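Local atomic coordinates of putative metalloprotease II (Bacteroides fragilis, PDB entry 4ON1), a protein that probably acts as a secreted zinc-dependent endopeptidase of the fragilysin type, made with a prodomain that covers its metal site. Residues A262-R271 with G314-S322; Q225-F233 with P362-M373. All coordinates share one frame; numbering follows the deposited sequence.

Following the chain from its N terminus, the first segment met is 225-233, the end of helix 217-230 with the short helix 232-235. It waits until 362-373, almost at the C terminus, for its partner, so interaction 2 closes a loop of 128 residues. Inside that loop lies interaction 1, nested, where helix 259-271 meets the approach to strand 319-323 after 42 residues without a helix. The two contacts do not touch; their centres are 24 Å apart and their nearest atoms about 8 Å. Interaction 1 packs a helix on strand 319-323, while interaction 2 ties the end of helix 217-230 to the loop before helix 367-378, and helix 232-235 to that helix itself.

Interaction 1 (A262-R271 with G314-S322); sequences ALESFQNYLR and GNFEVAAIS
Arg271 reaches from the last turn of helix 259-271 to the loop ahead of strand 319-323, and its chain can be followed atom by atom. From CB the chain leaves with CG beside the backbone N (chi1 -78°); CG lies against the Phe316 ring, 3.6 Å from its CD2. CD passes the amide of Asn315, and the chain runs extended to NE. There the guanidinium grips a single atom side-on: NE and NH2 each donate to Asn315 O at 3.0 Å. That oxygen lies close to the guanidinium plane, and NH2 meets it nearly head-on, whereas NE comes from above the carbonyl plane. The Asn315 amide crosses the arginine chain, its plane only 16° from the guanidinium's. Glu317 turns its carboxylate to Arg313 instead.

One helical turn back, Gln267 NE2 donates to Phe316 O at 2.8 Å, within the carbonyl plane and on a lone pair. Water 1 bridges the same NE2 to Glu317 O, so the amide is held by two acceptors. Beyond these polar bonds the Phe316 ring packs against the end of the helix: Leu270 CB sits over its face, 4.0 Å from the centroid, in a CH-pi contact. Tyr284 meets the same ring edge-to-face.

Further along, Ala319 CB nestles between Gln267 CG and Leu263 CD1, and Ile321 CG2 also packs on Leu263 CD1, at 3.9 Å. Helix and strand axes come within 8.3 Å at 122°. This is helix-on-sheet packing in a metzincin-like catalytic domain, with the side chain of Ala320 about 10 Å from the zinc ion.

Interaction 2 (Q225-F233 with P362-M373); sequences QAVTTSLKF and PNHLSADNWVRM
Phe233 and Trp370 lie face to face, the phenyl ring over the six-membered ring of the indole with centroids 4.1 Å apart and planes at 19°. The two side chains run antiparallel, each reaching past the other. Phe233 CG stands between its backbone N and carbonyl carbon (chi1 72°), which lays the ring along the indole. At the root of the side chain, Phe233 CB is 3.4 Å from Trp370 CH2. The indole is held in turn by its own segment: NE1 donates to His364 O, a bond that arrives from above the carbonyl plane. Met373 crosses Phe233 at about a right angle, its bent end placing CE 3.6 Å from Phe233 CZ. The same methyl covers one face of the His364 imidazole.

His364 faces the helix end edge-on. Ser230 O lies near the imidazole plane, 3.4 Å from CD2, while water 2 joins NE2 to Ser230 OG. Water 3 makes a second bridge, donating to Ser230 O and accepting from His364 N. Ser230 OG is fixed by a 2.6 Å bond to Val227 O. On the far side of Ser230 from Phe233, Pro362 lays its CB against Ala226 CB at 3.9 Å, and Thr229 CG2 meets Pro362 O.

The side chain of His364 is about 9 Å from the zinc ion, and Leu231 packs on the metal-bearing helix 331-340. The chemistry is therefore divided: aromatic, methyl and proline surfaces supply direct packing, whereas the polar links between the segments run through two waters, both at Ser230.

Interaction 1 (A262-R271 with G314-S322)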
# COMPACT_ATOMS: atom_id res chain seq x y z
N ALA A 262 17.02 -8.25 10.76
CA ALA A 262 16.55 -6.93 10.35
C ALA A 262 15.36 -6.47 11.20
O ALA A 262 15.28 -5.30 11.58
CB ALA A 262 16.17 -6.94 8.87
N LEU A 263 14.44 -7.37 11.48
CA LEU A 263 13.29 -7.02 12.32
C LEU A 263 13.73 -6.66 13.74
O LEU A 263 13.32 -5.64 14.29
CB LEU A 263 12.29 -8.17 12.37
CG LEU A 263 11.06 -7.89 13.24
CD1 LEU A 263 10.31 -6.66 12.72
CD2 LEU A 263 10.14 -9.10 13.28
N GLU A 264 14.57 -7.52 14.32
CA GLU A 264 15.09 -7.29 15.67
C GLU A 264 15.86 -5.98 15.74
O GLU A 264 15.72 -5.22 16.70
CB GLU A 264 15.99 -8.46 16.09
CG GLU A 264 15.23 -9.75 16.37
CD GLU A 264 16.14 -10.90 16.80
OE1 GLU A 264 17.33 -10.64 17.09
OE2 GLU A 264 15.66 -12.06 16.82
N SER A 265 16.66 -5.71 14.72
CA SER A 265 17.41 -4.46 14.66
C SER A 265 16.45 -3.28 14.58
O SER A 265 16.67 -2.24 15.19
CB SER A 265 18.37 -4.47 13.47
OG SER A 265 19.01 -3.22 13.31
N PHE A 266 15.36 -3.46 13.82
CA PHE A 266 14.32 -2.44 13.72
C PHE A 266 13.70 -2.15 15.09
O PHE A 266 13.54 -1.00 15.48
CB PHE A 266 13.24 -2.89 12.74
CG PHE A 266 12.09 -1.90 12.58
CD1 PHE A 266 10.78 -2.34 12.58
CD2 PHE A 266 12.34 -0.55 12.43
CE1 PHE A 266 9.72 -1.45 12.42
CE2 PHE A 266 11.29 0.36 12.27
CZ PHE A 266 9.98 -0.09 12.27
N GLN A 267 13.34 -3.21 15.80
CA GLN A 267 12.69 -3.05 17.10
C GLN A 267 13.60 -2.42 18.15
O GLN A 267 13.16 -1.59 18.94
CB GLN A 267 12.17 -4.40 17.59
CG GLN A 267 10.92 -4.88 16.83
CD GLN A 267 10.53 -6.29 17.24
OE1 GLN A 267 11.30 -7.24 17.04
NE2 GLN A 267 9.34 -6.44 17.82
N ASN A 268 14.87 -2.81 18.15
CA ASN A 268 15.83 -2.19 19.05
C ASN A 268 15.98 -0.70 18.75
O ASN A 268 16.10 0.12 19.66
CB ASN A 268 17.18 -2.90 18.99
CG ASN A 268 17.18 -4.21 19.76
OD1 ASN A 268 16.36 -4.41 20.67
ND2 ASN A 268 18.09 -5.10 19.41
N TYR A 269 15.95 -0.33 17.47
CA TYR A 269 15.97 1.08 17.11
C TYR A 269 14.76 1.82 17.69
O TYR A 269 14.90 2.89 18.29
CB TYR A 269 16.01 1.27 15.60
CG TYR A 269 15.87 2.72 15.17
CD1 TYR A 269 16.97 3.58 15.18
CD2 TYR A 269 14.65 3.22 14.75
CE1 TYR A 269 16.84 4.91 14.79
CE2 TYR A 269 14.50 4.54 14.36
CZ TYR A 269 15.60 5.38 14.38
OH TYR A 269 15.44 6.69 13.99
N LEU A 270 13.57 1.23 17.54
CA LEU A 270 12.34 1.86 18.02
C LEU A 270 12.38 2.11 19.52
O LEU A 270 11.89 3.13 20.00
CB LEU A 270 11.12 1.00 17.69
CG LEU A 270 10.81 0.78 16.20
CD1 LEU A 270 9.65 -0.19 16.04
CD2 LEU A 270 10.50 2.10 15.50
N ARG A 271 12.98 1.17 20.25
CA ARG A 271 12.94 1.21 21.70
C ARG A 271 13.78 2.33 22.31
O ARG A 271 13.57 2.70 23.46
CB ARG A 271 13.39 -0.14 22.26
CG ARG A 271 12.29 -1.18 22.17
CD ARG A 271 12.80 -2.61 22.26
NE ARG A 271 11.68 -3.54 22.11
CZ ARG A 271 11.77 -4.77 21.64
NH1 ARG A 271 12.95 -5.25 21.26
NH2 ARG A 271 10.69 -5.53 21.54
N GLY A 314 2.86 -4.26 24.26
CA GLY A 314 3.69 -3.07 24.39
C GLY A 314 5.14 -3.29 23.98
O GLY A 314 5.46 -4.30 23.35
N ASN A 315 5.99 -2.32 24.30
CA ASN A 315 7.43 -2.40 24.04
C ASN A 315 7.77 -2.72 22.58
O ASN A 315 8.71 -3.46 22.31
CB ASN A 315 8.09 -3.44 24.96
CG ASN A 315 9.61 -3.34 24.96
OD1 ASN A 315 10.32 -4.34 24.83
ND2 ASN A 315 10.12 -2.11 25.07
N PHE A 316 6.98 -2.18 21.66
CA PHE A 316 7.25 -2.32 20.23
C PHE A 316 7.36 -3.78 19.79
O PHE A 316 8.07 -4.11 18.85
CB PHE A 316 8.53 -1.56 19.86
CG PHE A 316 8.50 -0.10 20.25
CD1 PHE A 316 7.85 0.83 19.45
CD2 PHE A 316 9.09 0.33 21.43
CE1 PHE A 316 7.81 2.17 19.81
CE2 PHE A 316 9.05 1.67 21.80
CZ PHE A 316 8.41 2.59 20.99
N GLU A 317 6.63 -4.66 20.47
CA GLU A 317 6.67 -6.09 20.16
C GLU A 317 5.90 -6.43 18.90
O GLU A 317 6.12 -7.47 18.30
CB GLU A 317 6.13 -6.91 21.33
CG GLU A 317 7.11 -7.01 22.49
CD GLU A 317 6.44 -7.51 23.76
OE1 GLU A 317 5.32 -8.05 23.68
OE2 GLU A 317 7.04 -7.35 24.84
N VAL A 318 4.96 -5.55 18.52
CA VAL A 318 4.20 -5.76 17.29
C VAL A 318 4.84 -4.98 16.16
O VAL A 318 4.73 -3.76 16.09
CB VAL A 318 2.72 -5.33 17.44
CG1 VAL A 318 1.98 -5.52 16.11
CG2 VAL A 318 2.04 -6.12 18.54
N ALA A 319 5.54 -5.68 15.28
CA ALA A 319 6.29 -5.02 14.23
C ALA A 319 6.45 -5.91 13.02
O ALA A 319 6.27 -7.13 13.09
CB ALA A 319 7.67 -4.57 14.75
N ALA A 320 6.79 -5.28 11.91
CA ALA A 320 7.08 -6.01 10.69
C ALA A 320 8.05 -5.20 9.86
O ALA A 320 8.33 -4.04 10.15
CB ALA A 320 5.81 -6.29 9.91
N ILE A 321 8.58 -5.83 8.83
CA ILE A 321 9.32 -5.12 7.80
C ILE A 321 8.65 -5.45 6.47
O ILE A 321 8.10 -6.54 6.30
CB ILE A 321 10.80 -5.52 7.80
CG1 ILE A 321 10.96 -6.98 7.41
CG2 ILE A 321 11.40 -5.34 9.20
CD1 ILE A 321 12.39 -7.49 7.56
N SER A 322 8.67 -4.50 5.54
CA SER A 322 7.99 -4.71 4.27
C SER A 322 8.62 -3.93 3.14
O SER A 322 9.01 -2.77 3.32
CB SER A 322 6.51 -4.31 4.40
OG SER A 322 5.85 -4.53 3.16
O HOH W 1 8.45 -8.94 19.07

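Interaction 2 (Q225-F233 with P362-M373)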
# COMPACT_ATOMS: atom_id res chain seq x y z
N GLN A 225 -3.29 1.67 0.45
CA GLN A 225 -4.57 1.49 -0.21
C GLN A 225 -4.97 0.02 -0.20
O GLN A 225 -6.12 -0.32 0.08
CB GLN A 225 -4.48 2.03 -1.64
CG GLN A 225 -5.73 1.85 -2.46
CD GLN A 225 -6.51 3.13 -2.58
OE1 GLN A 225 -6.16 4.02 -3.37
NE2 GLN A 225 -7.56 3.25 -1.79
N ALA A 226 -4.02 -0.85 -0.50
CA ALA A 226 -4.26 -2.29 -0.47
C ALA A 226 -4.59 -2.79 0.95
O ALA A 226 -5.49 -3.61 1.12
CB ALA A 226 -3.08 -3.04 -1.03
N VAL A 227 -3.88 -2.28 1.95
CA VAL A 227 -4.20 -2.62 3.33
C VAL A 227 -5.64 -2.25 3.61
O VAL A 227 -6.41 -3.04 4.16
CB VAL A 227 -3.32 -1.90 4.36
CG1 VAL A 227 -3.72 -2.32 5.77
CG2 VAL A 227 -1.84 -2.18 4.11
N THR A 228 -6.00 -1.03 3.21
CA THR A 228 -7.33 -0.48 3.44
C THR A 228 -8.41 -1.33 2.77
O THR A 228 -9.47 -1.58 3.35
CB THR A 228 -7.41 0.98 2.96
OG1 THR A 228 -6.45 1.76 3.69
CG2 THR A 228 -8.80 1.55 3.18
N THR A 229 -8.12 -1.79 1.56
CA THR A 229 -9.04 -2.69 0.87
C THR A 229 -9.18 -4.01 1.62
O THR A 229 -10.29 -4.50 1.83
CB THR A 229 -8.57 -2.95 -0.56
OG1 THR A 229 -8.58 -1.72 -1.29
CG2 THR A 229 -9.48 -3.97 -1.25
N SER A 230 -8.06 -4.57 2.07
CA SER A 230 -8.09 -5.86 2.74
C SER A 230 -8.85 -5.81 4.05
O SER A 230 -9.40 -6.82 4.49
CB SER A 230 -6.67 -6.37 2.98
OG SER A 230 -6.03 -5.65 4.03
N LEU A 231 -8.90 -4.62 4.67
CA LEU A 231 -9.54 -4.47 5.98
C LEU A 231 -10.90 -3.80 5.91
O LEU A 231 -11.48 -3.46 6.95
CB LEU A 231 -8.63 -3.68 6.92
CG LEU A 231 -7.25 -4.30 7.16
CD1 LEU A 231 -6.50 -3.54 8.25
CD2 LEU A 231 -7.41 -5.77 7.55
N LYS A 232 -11.41 -3.61 4.70
CA LYS A 232 -12.72 -2.98 4.51
C LYS A 232 -13.83 -3.66 5.32
O LYS A 232 -14.71 -3.00 5.87
CB LYS A 232 -13.11 -2.97 3.03
CG LYS A 232 -14.42 -2.25 2.76
CD LYS A 232 -14.81 -2.30 1.28
CE LYS A 232 -13.86 -1.50 0.41
NZ LYS A 232 -13.90 -1.94 -1.01
N PHE A 233 -13.78 -4.99 5.39
CA PHE A 233 -14.83 -5.71 6.11
C PHE A 233 -14.88 -5.37 7.60
O PHE A 233 -15.93 -5.46 8.23
CB PHE A 233 -14.67 -7.22 5.92
CG PHE A 233 -13.49 -7.82 6.65
CD1 PHE A 233 -13.68 -8.57 7.81
CD2 PHE A 233 -12.20 -7.68 6.15
CE1 PHE A 233 -12.60 -9.15 8.46
CE2 PHE A 233 -11.12 -8.25 6.80
CZ PHE A 233 -11.32 -8.98 7.96
N PRO A 362 -5.86 -8.03 -3.18
CA PRO A 362 -5.70 -7.55 -1.80
C PRO A 362 -6.94 -7.78 -0.95
O PRO A 362 -7.40 -6.87 -0.26
CB PRO A 362 -5.43 -6.05 -1.99
CG PRO A 362 -6.19 -5.71 -3.24
CD PRO A 362 -6.08 -6.92 -4.13
N ASN A 363 -7.46 -9.01 -0.98
CA ASN A 363 -8.69 -9.36 -0.28
C ASN A 363 -8.51 -10.60 0.56
O ASN A 363 -7.89 -11.57 0.12
CB ASN A 363 -9.83 -9.59 -1.28
CG ASN A 363 -10.11 -8.39 -2.15
OD1 ASN A 363 -9.50 -8.22 -3.22
ND2 ASN A 363 -11.04 -7.55 -1.71
N HIS A 364 -9.04 -10.57 1.78
CA HIS A 364 -9.14 -11.78 2.59
C HIS A 364 -10.40 -12.53 2.18
O HIS A 364 -11.52 -12.12 2.49
CB HIS A 364 -9.19 -11.44 4.09
CG HIS A 364 -7.91 -10.87 4.62
ND1 HIS A 364 -6.80 -11.65 4.87
CD2 HIS A 364 -7.56 -9.60 4.93
CE1 HIS A 364 -5.82 -10.88 5.32
NE2 HIS A 364 -6.25 -9.63 5.37
N LEU A 365 -10.21 -13.65 1.49
CA LEU A 365 -11.32 -14.42 0.96
C LEU A 365 -11.58 -15.65 1.83
O LEU A 365 -12.56 -16.38 1.62
CB LEU A 365 -11.05 -14.84 -0.48
CG LEU A 365 -10.63 -13.72 -1.44
CD1 LEU A 365 -10.26 -14.31 -2.81
CD2 LEU A 365 -11.73 -12.66 -1.58
N SER A 366 -10.70 -15.90 2.79
CA SER A 366 -10.84 -17.05 3.66
C SER A 366 -11.71 -16.74 4.88
O SER A 366 -11.36 -15.87 5.69
CB SER A 366 -9.46 -17.54 4.11
OG SER A 366 -9.57 -18.28 5.32
N ALA A 367 -12.84 -17.44 5.01
CA ALA A 367 -13.70 -17.26 6.17
C ALA A 367 -12.95 -17.55 7.46
O ALA A 367 -13.14 -16.88 8.48
CB ALA A 367 -14.94 -18.14 6.06
N ASP A 368 -12.08 -18.56 7.42
CA ASP A 368 -11.28 -18.91 8.58
C ASP A 368 -10.32 -17.82 9.00
O ASP A 368 -10.09 -17.62 10.19
CB ASP A 368 -10.51 -20.21 8.33
CG ASP A 368 -10.88 -21.29 9.32
OD1 ASP A 368 -10.31 -21.29 10.44
OD2 ASP A 368 -11.76 -22.11 8.99
N ASN A 369 -9.73 -17.13 8.03
CA ASN A 369 -8.87 -16.00 8.36
C ASN A 369 -9.69 -14.85 8.97
O ASN A 369 -9.23 -14.18 9.89
CB ASN A 369 -8.10 -15.51 7.14
CG ASN A 369 -6.81 -16.29 6.91
OD1 ASN A 369 -6.31 -16.96 7.81
ND2 ASN A 369 -6.27 -16.20 5.70
N TRP A 370 -10.92 -14.64 8.48
CA TRP A 370 -11.81 -13.66 9.11
C TRP A 370 -12.06 -14.01 10.57
O TRP A 370 -12.00 -13.14 11.45
CB TRP A 370 -13.16 -13.60 8.40
CG TRP A 370 -13.20 -12.84 7.13
CD1 TRP A 370 -12.24 -12.80 6.15
CD2 TRP A 370 -14.27 -12.01 6.67
NE1 TRP A 370 -12.66 -11.99 5.12
CE2 TRP A 370 -13.90 -11.49 5.42
CE3 TRP A 370 -15.51 -11.65 7.21
CZ2 TRP A 370 -14.72 -10.64 4.69
CZ3 TRP A 370 -16.33 -10.80 6.49
CH2 TRP A 370 -15.93 -10.30 5.25
N VAL A 371 -12.35 -15.28 10.83
CA VAL A 371 -12.57 -15.74 12.19
C VAL A 371 -11.33 -15.45 13.02
O VAL A 371 -11.42 -14.83 14.09
CB VAL A 371 -12.90 -17.23 12.25
CG1 VAL A 371 -12.81 -17.76 13.68
CG2 VAL A 371 -14.28 -17.50 11.64
N ARG A 372 -10.17 -15.86 12.51
CA ARG A 372 -8.90 -15.65 13.21
C ARG A 372 -8.65 -14.18 13.52
O ARG A 372 -8.18 -13.85 14.61
CB ARG A 372 -7.73 -16.21 12.39
CG ARG A 372 -7.70 -17.74 12.36
CD ARG A 372 -6.70 -18.29 11.34
NE ARG A 372 -6.80 -19.75 11.24
CZ ARG A 372 -6.90 -20.42 10.10
NH1 ARG A 372 -6.87 -19.78 8.94
NH2 ARG A 372 -6.99 -21.74 10.11
N MET A 373 -8.95 -13.32 12.55
CA MET A 373 -8.72 -11.89 12.73
C MET A 373 -9.72 -11.26 13.69
O MET A 373 -9.35 -10.42 14.52
CB MET A 373 -8.76 -11.17 11.38
CG MET A 373 -7.56 -11.49 10.50
SD MET A 373 -7.64 -10.73 8.87
CE MET A 373 -8.95 -11.67 8.10
O HOH W 2 -4.65 -7.44 5.85
O HOH W 3 -10.68 -8.62 2.73